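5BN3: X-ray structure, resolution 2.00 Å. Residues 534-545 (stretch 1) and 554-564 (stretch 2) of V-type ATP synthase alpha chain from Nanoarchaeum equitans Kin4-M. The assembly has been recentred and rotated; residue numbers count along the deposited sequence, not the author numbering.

Stretch 1, residues 534-545: QKGIHEKIIKLR
Stretch 2 (554-564) EEIKAIEQEIL

Two helical segments of one chain pack against each other almost antiparallel. The helix of residues 537-542 and that of 554-562 run with their N-to-C directions 162° apart, a signed crossing angle of -162°, and their axes approach to 10.6 Å. The register is set at two points: the CA of Ile537 lies 6.9 Å from the CA of Ile559, and the CA of Leu544 lies 7.4 Å from the CA of Glu555. One segment thus climbs as the other descends. Together they bury 436 Å², and no hydrogen bond crosses between the atoms modelled; the contact is chiefly a matter of aliphatic packing.

Ile537 is covered most. Just before it, Gly536 leaves helical geometry with phi/psi 75/24, a positive phi that favours glycine, and Ile537 follows with helical phi/psi (-70/-32). The CA-to-CB bond of Ile537 points sideways, but the side chain, chi1 m and chi2 t, ends nearer the partner. Its CG2 meets CG2 of Ile559 at 3.7 Å and CG1 of Ile563 at 4.3 Å, while its CD1 reaches 3.6 Å from the backbone O of Glu562. A branched aliphatic chain suits this buried place because its two arms can touch different neighbours.

Ile559 answers from the second helix, its CA-to-CB bond directed toward the first. With phi/psi -72/-40 and the m, t rotamer, it extends CD1 to 3.9 Å from CG1 of Ile541 and 4.0 Å from CD1 of Leu544; the same CD1 is 4.0 Å from CB of Lys540. Ile559 touches Ile537, Lys540, Ile541 and Leu544, so one isoleucine spans about two turns of the facing segment. The backbone beneath is regular, with Ile559 N donating to Glu555 O at 2.8 Å and Ile563 N donating to Ile559 O at 2.9 Å.

Leu544 closes the other end. Residues 543-545 keep helical phi/psi without the regular bonds, and Leu544 (-54/-47) donates from N to Ile541 O at 3.1 Å. Its m, t side chain brings CD2 to 3.6 Å from CG of Glu555 and 4.2 Å from CG1 of Ile556, which is also m, t. The methylenes of Glu555, chi1 t and chi2 p, thus offer an apolar surface to leucine even though the residue ends in a carboxylate.

Charged residues line one side of this aliphatic row. Lys540 starts toward the second helix, yet its end leads away, with chi1 and chi2 both m; its CB lies 4.1 Å from Glu555 OE2, a contact made by the base of the chain rather than by its ammonium group. Glu562, extended with chi1 and chi2 t, places CG 4.2 Å from Ile537 CG1, and its OE2 lies 3.9 Å from Lys535 O. Such residues can lend their methylenes to the packing while remaining at least partly exposed. Directly after Glu562 the second helix ends, as Ile563 departs to phi/psi -78/60.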

ATOM      1  N   GLN A 534      39.105 -33.764  -3.285  1.00 97.10           N
ATOM      2  CA  GLN A 534      39.709 -34.576  -2.233  1.00 83.57           C
ATOM      3  C   GLN A 534      41.138 -34.147  -1.906  1.00 79.73           C
ATOM      4  O   GLN A 534      41.604 -34.332  -0.782  1.00 82.92           O
ATOM      5  CB  GLN A 534      39.682 -36.055  -2.627  1.00 89.79           C
ATOM      6  N   LYS A 535      41.828 -33.573  -2.887  1.00 79.73           N
ATOM      7  CA  LYS A 535      43.186 -33.083  -2.681  1.00 84.55           C
ATOM      8  C   LYS A 535      43.201 -31.935  -1.675  1.00 85.45           C
ATOM      9  O   LYS A 535      44.210 -31.690  -1.010  1.00 77.84           O
ATOM     10  CB  LYS A 535      43.796 -32.644  -3.996  1.00 78.79           C
ATOM     11  N   GLY A 536      42.078 -31.228  -1.580  1.00 91.79           N
ATOM     12  CA  GLY A 536      41.895 -30.198  -0.574  1.00 77.28           C
ATOM     13  C   GLY A 536      42.631 -28.900  -0.840  1.00 74.73           C
ATOM     14  O   GLY A 536      42.909 -28.140   0.090  1.00 69.31           O
ATOM     15  N   ILE A 537      42.945 -28.640  -2.105  1.00 66.00           N
ATOM     16  CA  ILE A 537      43.629 -27.409  -2.483  1.00 66.21           C
ATOM     17  C   ILE A 537      42.698 -26.207  -2.322  1.00 74.07           C
ATOM     18  O   ILE A 537      43.142 -25.104  -1.998  1.00 63.54           O
ATOM     19  CB  ILE A 537      44.150 -27.471  -3.936  1.00 68.07           C
ATOM     20  CG1 ILE A 537      44.894 -28.786  -4.185  1.00 83.87           C
ATOM     21  CG2 ILE A 537      45.062 -26.295  -4.227  1.00 63.44           C
ATOM     22  CD1 ILE A 537      45.345 -28.974  -5.624  1.00 74.11           C
ATOM     23  N   HIS A 538      41.405 -26.427  -2.543  1.00 64.02           N
ATOM     24  CA  HIS A 538      40.425 -25.354  -2.411  1.00 65.32           C
ATOM     25  C   HIS A 538      40.327 -24.844  -0.976  1.00 68.26           C
ATOM     26  O   HIS A 538      40.183 -23.642  -0.750  1.00 64.77           O
ATOM     27  CB  HIS A 538      39.051 -25.785  -2.942  1.00 62.46           C
ATOM     28  CG  HIS A 538      38.398 -26.873  -2.147  1.00 67.48           C
ATOM     29  ND1 HIS A 538      38.764 -28.195  -2.246  1.00 76.21           N
ATOM     30  CD2 HIS A 538      37.374 -26.831  -1.257  1.00 68.49           C
ATOM     31  CE1 HIS A 538      38.007 -28.924  -1.441  1.00 71.71           C
ATOM     32  NE2 HIS A 538      37.158 -28.119  -0.832  1.00 80.54           N
ATOM     33  N   GLU A 539      40.425 -25.754  -0.011  1.00 60.81           N
ATOM     34  CA  GLU A 539      40.363 -25.378   1.397  1.00 61.60           C
ATOM     35  C   GLU A 539      41.607 -24.618   1.858  1.00 63.48           C
ATOM     36  O   GLU A 539      41.541 -23.819   2.791  1.00 61.74           O
ATOM     37  CB  GLU A 539      40.127 -26.607   2.284  1.00 71.82           C
ATOM     38  CG  GLU A 539      38.798 -27.325   2.046  1.00 77.51           C
ATOM     39  CD  GLU A 539      37.584 -26.525   2.504  1.00 98.85           C
ATOM     40  OE1 GLU A 539      37.750 -25.396   3.012  1.00 86.22           O
ATOM     41  OE2 GLU A 539      36.453 -27.034   2.357  1.00 90.23           O
ATOM     42  N   LYS A 540      42.737 -24.866   1.202  1.00 59.62           N
ATOM     43  CA  LYS A 540      43.972 -24.149   1.514  1.00 62.97           C
ATOM     44  C   LYS A 540      43.922 -22.717   0.993  1.00 57.59           C
ATOM     45  O   LYS A 540      44.379 -21.787   1.658  1.00 53.96           O
ATOM     46  CB  LYS A 540      45.188 -24.878   0.931  1.00 67.45           C
ATOM     47  CG  LYS A 540      45.427 -26.255   1.527  1.00 83.91           C
ATOM     48  CD  LYS A 540      45.348 -26.209   3.045  1.00 90.39           C
ATOM     49  CE  LYS A 540      44.378 -27.253   3.577  1.00 81.80           C
ATOM     50  NZ  LYS A 540      43.930 -26.934   4.961  1.00 88.21           N
ATOM     51  N   ILE A 541      43.364 -22.550  -0.204  1.00 59.04           N
ATOM     52  CA  ILE A 541      43.192 -21.233  -0.810  1.00 52.55           C
ATOM     53  C   ILE A 541      42.248 -20.359   0.021  1.00 51.01           C
ATOM     54  O   ILE A 541      42.505 -19.172   0.230  1.00 45.83           O
ATOM     55  CB  ILE A 541      42.658 -21.353  -2.258  1.00 62.87           C
ATOM     56  CG1 ILE A 541      43.675 -22.083  -3.141  1.00 61.22           C
ATOM     57  CG2 ILE A 541      42.344 -19.985  -2.842  1.00 53.49           C
ATOM     58  CD1 ILE A 541      43.238 -22.231  -4.585  1.00 53.98           C
ATOM     59  N   ILE A 542      41.161 -20.962   0.497  1.00 47.77           N
ATOM     60  CA  ILE A 542      40.161 -20.263   1.302  1.00 57.40           C
ATOM     61  C   ILE A 542      40.742 -19.713   2.615  1.00 67.21           C
ATOM     62  O   ILE A 542      40.325 -18.654   3.091  1.00 56.62           O
ATOM     63  CB  ILE A 542      38.931 -21.181   1.557  1.00 49.95           C
ATOM     64  CG1 ILE A 542      38.127 -21.347   0.262  1.00 46.39           C
ATOM     65  CG2 ILE A 542      38.034 -20.625   2.644  1.00 60.20           C
ATOM     66  CD1 ILE A 542      36.959 -22.314   0.372  1.00 58.18           C
ATOM     67  N   LYS A 543      41.727 -20.414   3.172  1.00 54.78           N
ATOM     68  CA  LYS A 543      42.343 -20.015   4.437  1.00 55.67           C
ATOM     69  C   LYS A 543      43.465 -18.987   4.274  1.00 50.95           C
ATOM     70  O   LYS A 543      43.967 -18.454   5.265  1.00 53.33           O
ATOM     71  CB  LYS A 543      42.880 -21.249   5.170  1.00 64.32           C
ATOM     72  CG  LYS A 543      41.812 -22.242   5.594  1.00 67.59           C
ATOM     73  CD  LYS A 543      42.425 -23.585   5.970  1.00 84.87           C
ATOM     74  CE  LYS A 543      43.478 -23.437   7.056  1.00101.35           C
ATOM     75  NZ  LYS A 543      44.116 -24.740   7.392  1.00 99.87           N
ATOM     76  N   LEU A 544      43.848 -18.711   3.029  1.00 46.46           N
ATOM     77  CA  LEU A 544      44.968 -17.814   2.726  1.00 42.10           C
ATOM     78  C   LEU A 544      44.858 -16.431   3.366  1.00 56.35           C
ATOM     79  O   LEU A 544      45.820 -15.940   3.957  1.00 48.75           O
ATOM     80  CB  LEU A 544      45.128 -17.655   1.211  1.00 48.77           C
ATOM     81  CG  LEU A 544      45.906 -18.724   0.444  1.00 53.51           C
ATOM     82  CD1 LEU A 544      45.795 -18.497  -1.052  1.00 45.83           C
ATOM     83  CD2 LEU A 544      47.359 -18.692   0.863  1.00 57.26           C
ATOM     84  N   ARG A 545      43.685 -15.814   3.249  1.00 48.62           N
ATOM     85  CA  ARG A 545      43.475 -14.439   3.706  1.00 53.07           C
ATOM     86  C   ARG A 545      43.725 -14.242   5.200  1.00 43.43           C
ATOM     87  O   ARG A 545      43.969 -13.122   5.652  1.00 49.98           O
ATOM     88  CB  ARG A 545      42.067 -13.950   3.332  1.00 37.71           C
ATOM     89  CG  ARG A 545      40.921 -14.798   3.886  1.00 41.65           C
ATOM     90  CD  ARG A 545      39.566 -14.278   3.410  1.00 47.05           C
ATOM     91  NE  ARG A 545      38.452 -15.116   3.852  1.00 39.52           N
ATOM     92  CZ  ARG A 545      37.694 -14.859   4.913  1.00 41.52           C
ATOM     93  NH1 ARG A 545      37.922 -13.781   5.648  1.00 44.24           N
ATOM     94  NH2 ARG A 545      36.705 -15.679   5.237  1.00 41.59           N
ATOM     95  N   GLU A 554      54.363 -17.889   1.267  1.00 67.25           N
ATOM     96  CA  GLU A 554      54.888 -19.245   1.385  1.00 70.91           C
ATOM     97  C   GLU A 554      53.822 -20.274   1.032  1.00 73.82           C
ATOM     98  O   GLU A 554      54.097 -21.251   0.336  1.00 71.26           O
ATOM     99  CB  GLU A 554      55.397 -19.500   2.806  1.00 79.05           C
ATOM    100  CG  GLU A 554      56.590 -18.651   3.230  1.00 85.59           C
ATOM    101  CD  GLU A 554      56.213 -17.244   3.666  1.00103.52           C
ATOM    102  OE1 GLU A 554      56.901 -16.707   4.560  1.00110.70           O
ATOM    103  OE2 GLU A 554      55.249 -16.669   3.117  1.00 89.00           O
ATOM    104  N   GLU A 555      52.607 -20.051   1.520  1.00 72.78           N
ATOM    105  CA  GLU A 555      51.499 -20.963   1.264  1.00 72.96           C
ATOM    106  C   GLU A 555      51.103 -20.982  -0.214  1.00 60.00           C
ATOM    107  O   GLU A 555      50.695 -22.017  -0.742  1.00 63.14           O
ATOM    108  CB  GLU A 555      50.291 -20.600   2.130  1.00 70.06           C
ATOM    109  CG  GLU A 555      49.151 -21.595   2.043  1.00 79.47           C
ATOM    110  CD  GLU A 555      49.507 -22.937   2.649  1.00 88.36           C
ATOM    111  OE1 GLU A 555      50.319 -22.966   3.597  1.00 96.32           O
ATOM    112  OE2 GLU A 555      48.973 -23.965   2.180  1.00 93.95           O
ATOM    113  N   ILE A 556      51.226 -19.836  -0.875  1.00 58.64           N
ATOM    114  CA  ILE A 556      50.931 -19.734  -2.301  1.00 65.51           C
ATOM    115  C   ILE A 556      51.915 -20.568  -3.111  1.00 66.95           C
ATOM    116  O   ILE A 556      51.517 -21.308  -4.016  1.00 63.18           O
ATOM    117  CB  ILE A 556      50.959 -18.271  -2.783  1.00 59.57           C
ATOM    118  CG1 ILE A 556      49.635 -17.584  -2.449  1.00 69.32           C
ATOM    119  CG2 ILE A 556      51.198 -18.193  -4.278  1.00 62.57           C
ATOM    120  CD1 ILE A 556      49.562 -16.153  -2.921  1.00 63.09           C
ATOM    121  N   LYS A 557      53.197 -20.447  -2.780  1.00 69.31           N
ATOM    122  CA  LYS A 557      54.222 -21.277  -3.395  1.00 75.03           C
ATOM    123  C   LYS A 557      53.886 -22.742  -3.165  1.00 62.95           C
ATOM    124  O   LYS A 557      54.006 -23.557  -4.070  1.00 73.57           O
ATOM    125  CB  LYS A 557      55.605 -20.949  -2.825  1.00 72.48           C
ATOM    126  CG  LYS A 557      56.049 -19.512  -3.063  1.00 79.16           C
ATOM    127  CD  LYS A 557      57.489 -19.289  -2.620  1.00 77.26           C
ATOM    128  CE  LYS A 557      57.948 -17.865  -2.911  1.00 95.07           C
ATOM    129  NZ  LYS A 557      59.411 -17.689  -2.675  1.00101.76           N
ATOM    130  N   ALA A 558      53.440 -23.063  -1.955  1.00 66.81           N
ATOM    131  CA  ALA A 558      53.040 -24.425  -1.618  1.00 67.78           C
ATOM    132  C   ALA A 558      51.839 -24.898  -2.437  1.00 82.33           C
ATOM    133  O   ALA A 558      51.780 -26.056  -2.851  1.00 75.77           O
ATOM    134  CB  ALA A 558      52.733 -24.527  -0.139  1.00 67.54           C
ATOM    135  N   ILE A 559      50.882 -23.999  -2.656  1.00 73.31           N
ATOM    136  CA  ILE A 559      49.681 -24.316  -3.424  1.00 76.10           C
ATOM    137  C   ILE A 559      49.988 -24.468  -4.916  1.00 58.76           C
ATOM    138  O   ILE A 559      49.451 -25.359  -5.575  1.00 66.82           O
ATOM    139  CB  ILE A 559      48.569 -23.258  -3.192  1.00 74.19           C
ATOM    140  CG1 ILE A 559      48.043 -23.355  -1.757  1.00 71.83           C
ATOM    141  CG2 ILE A 559      47.417 -23.448  -4.163  1.00 59.20           C
ATOM    142  CD1 ILE A 559      47.117 -22.227  -1.363  1.00 72.55           C
ATOM    143  N   GLU A 560      50.864 -23.612  -5.438  1.00 63.71           N
ATOM    144  CA  GLU A 560      51.239 -23.647  -6.852  1.00 73.37           C
ATOM    145  C   GLU A 560      51.845 -24.988  -7.279  1.00 77.78           C
ATOM    146  O   GLU A 560      51.567 -25.477  -8.375  1.00 85.91           O
ATOM    147  CB  GLU A 560      52.193 -22.492  -7.187  1.00 70.26           C
ATOM    148  CG  GLU A 560      51.527 -21.120  -7.255  1.00 74.42           C
ATOM    149  CD  GLU A 560      52.528 -19.992  -7.425  1.00 77.39           C
ATOM    150  OE1 GLU A 560      53.677 -20.144  -6.960  1.00 81.41           O
ATOM    151  OE2 GLU A 560      52.169 -18.954  -8.022  1.00 84.24           O
ATOM    152  N   GLN A 561      52.672 -25.579  -6.419  1.00 79.94           N
ATOM    153  CA  GLN A 561      53.248 -26.889  -6.712  1.00 83.46           C
ATOM    154  C   GLN A 561      52.161 -27.947  -6.629  1.00 78.99           C
ATOM    155  O   GLN A 561      52.038 -28.794  -7.510  1.00 80.49           O
ATOM    156  CB  GLN A 561      54.369 -27.249  -5.733  1.00 86.84           C
ATOM    157  CG  GLN A 561      55.179 -26.085  -5.195  1.00 96.77           C
ATOM    158  CD  GLN A 561      55.685 -25.148  -6.274  1.00108.91           C
ATOM    159  OE1 GLN A 561      56.081 -25.577  -7.357  1.00104.89           O
ATOM    160  NE2 GLN A 561      55.669 -23.851  -5.980  1.00 87.77           N
ATOM    161  N   GLU A 562      51.369 -27.878  -5.562  1.00 79.27           N
ATOM    162  CA  GLU A 562      50.294 -28.834  -5.315  1.00 77.83           C
ATOM    163  C   GLU A 562      49.307 -28.876  -6.480  1.00 81.10           C
ATOM    164  O   GLU A 562      48.625 -29.878  -6.695  1.00 78.19           O
ATOM    165  CB  GLU A 562      49.578 -28.490  -4.009  1.00 77.31           C
ATOM    166  CG  GLU A 562      48.929 -29.672  -3.315  1.00 84.60           C
ATOM    167  CD  GLU A 562      48.558 -29.360  -1.879  1.00103.02           C
ATOM    168  OE1 GLU A 562      49.041 -28.336  -1.350  1.00100.47           O
ATOM    169  OE2 GLU A 562      47.785 -30.135  -1.278  1.00110.83           O
ATOM    170  N   ILE A 563      49.245 -27.784  -7.235  1.00 79.67           N
ATOM    171  CA  ILE A 563      48.550 -27.782  -8.515  1.00 80.15           C
ATOM    172  C   ILE A 563      49.462 -28.469  -9.540  1.00 89.90           C
ATOM    173  O   ILE A 563      49.881 -27.877 -10.536  1.00 88.13           O
ATOM    174  CB  ILE A 563      48.157 -26.349  -8.944  1.00 82.07           C
ATOM    175  CG1 ILE A 563      47.342 -25.673  -7.840  1.00 87.82           C
ATOM    176  CG2 ILE A 563      47.320 -26.364 -10.201  1.00 78.19           C
ATOM    177  CD1 ILE A 563      46.891 -24.266  -8.182  1.00 71.08           C
ATOM    178  N   LEU A 564      49.789 -29.726  -9.255  1.00100.18           N
ATOM    179  CA  LEU A 564      50.541 -30.564 -10.172  1.00 94.20           C
ATOM    180  C   LEU A 564      49.561 -31.505 -10.845  1.00107.13           C
ATOM    181  O   LEU A 564      49.227 -32.559 -10.304  1.00 93.52           O
ATOM    182  CB  LEU A 564      51.600 -31.355  -9.432  1.00 76.11           C
TER